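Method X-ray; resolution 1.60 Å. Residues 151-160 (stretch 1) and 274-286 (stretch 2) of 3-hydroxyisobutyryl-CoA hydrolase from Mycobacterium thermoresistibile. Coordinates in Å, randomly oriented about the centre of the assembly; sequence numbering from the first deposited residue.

Stretch 1, residues 151-160: VGGTYLLSRA
Stretch 2 (274-286) ESVRRAAKLQSLE

Stretch 1 enters through a loop and forms helix 153-158; stretch 2 brings a helix through 274-279, a type I turn from Ala-279 to Leu-282, and a new helix starting at Leu-285. The axes of helices 153-158 and 274-279 approach to 8.4 Å, with 73° between their N-to-C directions and a signed crossing angle of -73°. CA–CA distances set the register: Thr-154 to Val-276 5.4 Å, Tyr-155 to Ala-279 5.9 Å, Ser-158 to Ala-280 5.0 Å. Together the surfaces bury 500 Å².

Gly-152 (phi/psi 78/11) is the N-cap residue. Its positive phi favours glycine, and an ideal CB would lie 3.2 Å from Leu-285 CD1, a tight fit. Thr-154 (chi1 64°, p) points toward stretch 2: its CG2 lies 4.2 Å from Ser-275 CB and its O 3.6 Å from Ala-279 CB, a small methyl that admits close backbone approach.

Tyr-155 (chi1 175°, t; chi2 -85°) leaves sideways, but its ring reaches Leu-285 (chi1 179°, t; chi2 53°, p). Leu-285 CD1 sits 4.1 Å from the Tyr-155 ring centroid, 23° off the normal, a CH-pi contact over one face; Gln-283 O lies at the ring edge, 3.9 Å from Tyr-155 CE2. Leu-157 (m, t) adds a looser apolar contact, CB to Val-276 CG2 at 4.4 Å.

Ser-158 (chi1 63°, p) packs its CB 3.6 Å from both Val-276 O and Ala-280 N, while its OG stands 2.9 Å from Thr-154 O within its own stretch.

Arg-159 (m, t, t; chi4 74°) folds back, NH1 donating to Tyr-155 O at 3.1 Å. This positions NH2 to donate to Leu-282 O at 2.9 Å and 161°, the only direct hydrogen bond between the stretches. Water 1 adds a bridge, accepting from Arg-159 NH1 (2.9 Å) and donating to Ala-279 O (2.8 Å).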

ATOM      1  N   VAL A 151       4.683   3.748  -1.223  1.00  8.13           N
ATOM      2  CA  VAL A 151       3.501   4.349  -1.828  1.00  8.07           C
ATOM      3  C   VAL A 151       2.590   5.092  -0.828  1.00  7.88           C
ATOM      4  O   VAL A 151       1.394   5.181  -1.020  1.00  7.66           O
ATOM      5  CB  VAL A 151       2.747   3.347  -2.751  1.00  7.97           C
ATOM      6  CG1 VAL A 151       3.664   2.875  -3.892  1.00  8.21           C
ATOM      7  CG2 VAL A 151       2.190   2.160  -1.994  1.00  7.82           C
ATOM      8  N   GLY A 152       3.226   5.706   0.169  1.00  8.14           N
ATOM      9  CA  GLY A 152       2.514   6.418   1.195  1.00  8.18           C
ATOM     10  C   GLY A 152       1.908   5.500   2.209  1.00  8.08           C
ATOM     11  O   GLY A 152       1.146   5.966   3.057  1.00  8.00           O
ATOM     12  N   GLY A 153       2.266   4.227   2.185  1.00  8.01           N
ATOM     13  CA  GLY A 153       1.785   3.279   3.165  1.00  7.99           C
ATOM     14  C   GLY A 153       2.241   3.600   4.578  1.00  8.10           C
ATOM     15  O   GLY A 153       1.531   3.332   5.524  1.00  8.27           O
ATOM     16  N   THR A 154       3.426   4.188   4.741  1.00  8.47           N
ATOM     17  CA  THR A 154       3.905   4.494   6.102  1.00  8.79           C
ATOM     18  C   THR A 154       3.096   5.645   6.683  1.00  9.28           C
ATOM     19  O   THR A 154       2.887   5.700   7.897  1.00  9.30           O
ATOM     20  CB  THR A 154       5.422   4.753   6.168  1.00  9.13           C
ATOM     21  OG1 THR A 154       5.767   5.916   5.430  1.00  9.33           O
ATOM     22  CG2 THR A 154       6.218   3.596   5.648  1.00  9.26           C
ATOM     23  N   TYR A 155       2.637   6.592   5.838  1.00  9.56           N
ATOM     24  CA  TYR A 155       1.699   7.633   6.266  1.00 10.09           C
ATOM     25  C   TYR A 155       0.385   6.974   6.767  1.00 10.02           C
ATOM     26  O   TYR A 155      -0.132   7.323   7.844  1.00 10.15           O
ATOM     27  CB  TYR A 155       1.477   8.564   5.066  1.00 10.90           C
ATOM     28  CG  TYR A 155       0.450   9.668   5.225  1.00 11.88           C
ATOM     29  CD1 TYR A 155      -0.892   9.433   4.990  1.00 12.50           C
ATOM     30  CD2 TYR A 155       0.849  10.959   5.493  1.00 12.73           C
ATOM     31  CE1 TYR A 155      -1.825  10.437   5.080  1.00 13.78           C
ATOM     32  CE2 TYR A 155      -0.086  11.961   5.602  1.00 13.70           C
ATOM     33  CZ  TYR A 155      -1.420  11.683   5.405  1.00 13.95           C
ATOM     34  OH  TYR A 155      -2.337  12.706   5.452  1.00 15.62           O
ATOM     35  N   LEU A 156      -0.167   6.031   6.017  1.00  9.66           N
ATOM     36  CA  LEU A 156      -1.397   5.374   6.445  1.00  9.65           C
ATOM     37  C   LEU A 156      -1.182   4.470   7.668  1.00  9.33           C
ATOM     38  O   LEU A 156      -1.950   4.526   8.637  1.00  9.11           O
ATOM     39  CB  LEU A 156      -2.004   4.574   5.313  1.00  9.97           C
ATOM     40  CG  LEU A 156      -2.480   5.401   4.120  1.00 10.56           C
ATOM     41  CD1 LEU A 156      -2.671   4.479   2.926  1.00 11.02           C
ATOM     42  CD2 LEU A 156      -3.716   6.217   4.463  1.00 11.28           C
ATOM     43  N   LEU A 157      -0.104   3.712   7.668  1.00  9.12           N
ATOM     44  CA  LEU A 157       0.146   2.763   8.759  1.00  9.07           C
ATOM     45  C   LEU A 157       0.332   3.511  10.072  1.00  9.51           C
ATOM     46  O   LEU A 157      -0.171   3.077  11.134  1.00  9.35           O
ATOM     47  CB  LEU A 157       1.344   1.873   8.456  1.00  9.33           C
ATOM     48  CG  LEU A 157       1.162   0.857   7.319  1.00  9.00           C
ATOM     49  CD1 LEU A 157       2.525   0.449   6.791  1.00  9.41           C
ATOM     50  CD2 LEU A 157       0.342  -0.366   7.790  1.00  9.10           C
ATOM     51  N   SER A 158       1.069   4.628  10.021  1.00  9.70           N
ATOM     52  CA  SER A 158       1.368   5.387  11.256  1.00 10.43           C
ATOM     53  C   SER A 158       0.119   6.049  11.836  1.00 11.07           C
ATOM     54  O   SER A 158       0.164   6.417  13.022  1.00 12.34           O
ATOM     55  CB  SER A 158       2.483   6.431  11.068  1.00 10.71           C
ATOM     56  OG  SER A 158       2.125   7.442  10.138  1.00 10.61           O
ATOM     57  N   ARG A 159      -0.954   6.172  11.046  1.00 10.89           N
ATOM     58  CA  ARG A 159      -2.225   6.821  11.447  1.00 11.64           C
ATOM     59  C   ARG A 159      -3.307   5.829  11.901  1.00 11.32           C
ATOM     60  O   ARG A 159      -4.384   6.245  12.321  1.00 12.03           O
ATOM     61  CB  ARG A 159      -2.713   7.736  10.320  1.00 12.31           C
ATOM     62  CG  ARG A 159      -1.915   9.064  10.241  1.00 13.18           C
ATOM     63  CD  ARG A 159      -2.176   9.880   8.987  1.00 14.03           C
ATOM     64  NE  ARG A 159      -1.468  11.175   9.038  1.00 14.78           N
ATOM     65  CZ  ARG A 159      -0.147  11.303   8.880  1.00 14.92           C
ATOM     66  NH1 ARG A 159       0.624  10.232   8.656  1.00 14.36           N
ATOM     67  NH2 ARG A 159       0.402  12.516   8.941  1.00 15.81           N
ATOM     68  N   ALA A 160      -3.019   4.534  11.812  1.00 11.31           N
ATOM     69  CA  ALA A 160      -3.976   3.498  12.216  1.00 10.91           C
ATOM     70  C   ALA A 160      -4.106   3.542  13.747  1.00 11.48           C
ATOM     71  O   ALA A 160      -3.172   4.000  14.437  1.00 12.12           O
ATOM     72  CB  ALA A 160      -3.501   2.136  11.775  1.00 10.62           C
ATOM     73  N   GLU A 274      11.341   1.353  12.042  1.00 12.75           N
ATOM     74  CA  GLU A 274      11.869   2.722  12.136  1.00 13.54           C
ATOM     75  C   GLU A 274      11.095   3.676  11.218  1.00 12.67           C
ATOM     76  O   GLU A 274      10.834   4.827  11.602  1.00 12.74           O
ATOM     77  CB  GLU A 274      13.353   2.751  11.821  1.00 14.59           C
ATOM     78  CG  GLU A 274      14.015   4.099  11.985  1.00 15.94           C
ATOM     79  CD  GLU A 274      14.170   4.558  13.423  1.00 17.31           C
ATOM     80  OE1 GLU A 274      14.089   3.753  14.396  1.00 18.39           O
ATOM     81  OE2 GLU A 274      14.357   5.781  13.582  1.00 17.97           O
ATOM     82  N   SER A 275      10.713   3.195  10.031  1.00 11.87           N
ATOM     83  CA  SER A 275       9.985   4.039   9.080  1.00 11.49           C
ATOM     84  C   SER A 275       8.637   4.463   9.635  1.00 11.40           C
ATOM     85  O   SER A 275       8.228   5.617   9.532  1.00 11.46           O
ATOM     86  CB  SER A 275       9.793   3.301   7.752  1.00 10.93           C
ATOM     87  OG  SER A 275      11.046   3.145   7.118  1.00 11.15           O
ATOM     88  N   VAL A 276       7.904   3.511  10.232  1.00 11.65           N
ATOM     89  CA  VAL A 276       6.575   3.825  10.720  1.00 11.92           C
ATOM     90  C   VAL A 276       6.694   4.789  11.902  1.00 13.05           C
ATOM     91  O   VAL A 276       5.931   5.750  12.019  1.00 12.05           O
ATOM     92  CB  VAL A 276       5.787   2.534  11.061  1.00 12.30           C
ATOM     93  CG1 VAL A 276       4.473   2.882  11.743  1.00 13.05           C
ATOM     94  CG2 VAL A 276       5.522   1.721   9.826  1.00 11.91           C
ATOM     95  N   ARG A 277       7.659   4.549  12.766  1.00 13.88           N
ATOM     96  CA  ARG A 277       7.870   5.456  13.894  1.00 15.34           C
ATOM     97  C   ARG A 277       8.254   6.864  13.464  1.00 15.16           C
ATOM     98  O   ARG A 277       7.737   7.839  14.017  1.00 15.43           O
ATOM     99  CB  ARG A 277       8.900   4.871  14.805  1.00 17.52           C
ATOM    100  CG  ARG A 277       8.332   3.725  15.572  1.00 19.67           C
ATOM    101  CD  ARG A 277       9.416   3.283  16.493  1.00 23.10           C
ATOM    102  NE  ARG A 277       8.961   2.156  17.239  1.00 25.87           N
ATOM    103  CZ  ARG A 277       9.780   1.361  17.921  1.00 26.50           C
ATOM    104  NH1 ARG A 277      11.102   1.560  17.930  1.00 28.64           N
ATOM    105  NH2 ARG A 277       9.259   0.356  18.552  1.00 24.42           N
ATOM    106  N   ARG A 278       9.125   6.991  12.465  1.00 14.65           N
ATOM    107  CA  ARG A 278       9.486   8.321  11.936  1.00 14.88           C
ATOM    108  C   ARG A 278       8.308   8.983  11.210  1.00 14.00           C
ATOM    109  O   ARG A 278       8.058  10.153  11.399  1.00 13.81           O
ATOM    110  CB  ARG A 278      10.698   8.227  11.000  1.00 15.50           C
ATOM    111  CG  ARG A 278      12.012   7.928  11.709  1.00 16.48           C
ATOM    112  CD  ARG A 278      13.177   8.009  10.769  1.00 17.48           C
ATOM    113  NE  ARG A 278      14.395   7.528  11.397  1.00 18.58           N
ATOM    114  CZ  ARG A 278      15.629   7.825  10.985  1.00 19.14           C
ATOM    115  NH1 ARG A 278      15.849   8.669   9.978  1.00 19.24           N
ATOM    116  NH2 ARG A 278      16.658   7.310  11.632  1.00 20.59           N
ATOM    117  N   ALA A 279       7.541   8.216  10.429  1.00 12.98           N
ATOM    118  CA  ALA A 279       6.367   8.713   9.719  1.00 12.77           C
ATOM    119  C   ALA A 279       5.307   9.274  10.654  1.00 13.31           C
ATOM    120  O   ALA A 279       4.662  10.258  10.350  1.00 12.91           O
ATOM    121  CB  ALA A 279       5.776   7.623   8.836  1.00 12.52           C
ATOM    122  N   ALA A 280       5.203   8.690  11.821  1.00 13.99           N
ATOM    123  CA  ALA A 280       4.228   9.168  12.795  1.00 15.31           C
ATOM    124  C   ALA A 280       4.512  10.613  13.199  1.00 16.54           C
ATOM    125  O   ALA A 280       3.614  11.285  13.722  1.00 17.58           O
ATOM    126  CB  ALA A 280       4.189   8.251  14.004  1.00 15.63           C
ATOM    127  N   LYS A 281       5.731  11.099  12.982  1.00 17.54           N
ATOM    128  CA  LYS A 281       6.096  12.503  13.324  1.00 19.22           C
ATOM    129  C   LYS A 281       6.013  13.478  12.149  1.00 19.17           C
ATOM    130  O   LYS A 281       6.355  14.679  12.278  1.00 19.35           O
ATOM    131  CB  LYS A 281       7.513  12.530  13.859  1.00 21.82           C
ATOM    132  CG  LYS A 281       7.772  11.558  14.990  1.00 23.68           C
ATOM    133  CD  LYS A 281       9.239  11.615  15.358  1.00 26.90           C
ATOM    134  CE  LYS A 281       9.499  10.740  16.557  1.00 29.55           C
ATOM    135  NZ  LYS A 281      10.960  10.631  16.770  1.00 32.44           N
ATOM    136  N   LEU A 282       5.613  12.973  10.982  1.00 17.61           N
ATOM    137  CA  LEU A 282       5.482  13.793   9.801  1.00 17.87           C
ATOM    138  C   LEU A 282       4.019  14.055   9.470  1.00 17.73           C
ATOM    139  O   LEU A 282       3.265  13.119   9.165  1.00 20.69           O
ATOM    140  CB  LEU A 282       6.135  13.087   8.605  1.00 17.23           C
ATOM    141  CG  LEU A 282       7.613  12.699   8.762  1.00 17.87           C
ATOM    142  CD1 LEU A 282       7.996  11.875   7.542  1.00 17.44           C
ATOM    143  CD2 LEU A 282       8.496  13.946   8.902  1.00 19.12           C
ATOM    144  N   GLN A 283       3.658  15.328   9.372  1.00 17.72           N
ATOM    145  CA  GLN A 283       2.315  15.747   9.022  1.00 17.10           C
ATOM    146  C   GLN A 283       1.969  15.574   7.550  1.00 16.67           C
ATOM    147  O   GLN A 283       0.817  15.331   7.248  1.00 17.63           O
ATOM    148  CB  GLN A 283       2.100  17.238   9.389  1.00 18.62           C
ATOM    149  N   SER A 284       2.955  15.677   6.650  1.00 16.16           N
ATOM    150  CA  SER A 284       2.743  15.838   5.221  1.00 15.14           C
ATOM    151  C   SER A 284       2.850  14.496   4.484  1.00 14.22           C
ATOM    152  O   SER A 284       3.772  13.749   4.768  1.00 14.28           O
ATOM    153  CB  SER A 284       3.879  16.744   4.717  1.00 15.58           C
ATOM    154  OG  SER A 284       3.969  16.791   3.370  1.00 15.76           O
ATOM    155  N   LEU A 285       1.909  14.196   3.584  1.00 13.23           N
ATOM    156  CA  LEU A 285       2.056  13.024   2.719  1.00 12.93           C
ATOM    157  C   LEU A 285       3.320  13.155   1.868  1.00 12.71           C
ATOM    158  O   LEU A 285       4.069  12.188   1.716  1.00 12.15           O
ATOM    159  CB  LEU A 285       0.826  12.797   1.854  1.00 12.81           C
ATOM    160  CG  LEU A 285       0.781  11.641   0.854  1.00 12.89           C
ATOM    161  CD1 LEU A 285       1.119  10.345   1.537  1.00 12.45           C
ATOM    162  CD2 LEU A 285      -0.577  11.530   0.178  1.00 13.38           C
ATOM    163  N   GLU A 286       3.567  14.337   1.322  1.00 13.15           N
ATOM    164  CA  GLU A 286       4.783  14.539   0.521  1.00 13.24           C
ATOM    165  C   GLU A 286       6.068  14.286   1.309  1.00 13.68           C
ATOM    166  O   GLU A 286       6.974  13.605   0.818  1.00 13.89           O
ATOM    167  CB  GLU A 286       4.801  15.917  -0.148  1.00 13.68           C
ATOM    168  CG  GLU A 286       3.749  16.113  -1.216  1.00 13.39           C
ATOM    169  CD  GLU A 286       2.387  16.495  -0.692  1.00 13.23           C
ATOM    170  OE1 GLU A 286       2.223  16.811   0.505  1.00 13.29           O
ATOM    171  OE2 GLU A 286       1.451  16.465  -1.498  1.00 13.48           O
TER
HETATM  172  O   HOH W   1       3.363  10.204   7.855  1.00 14.97           O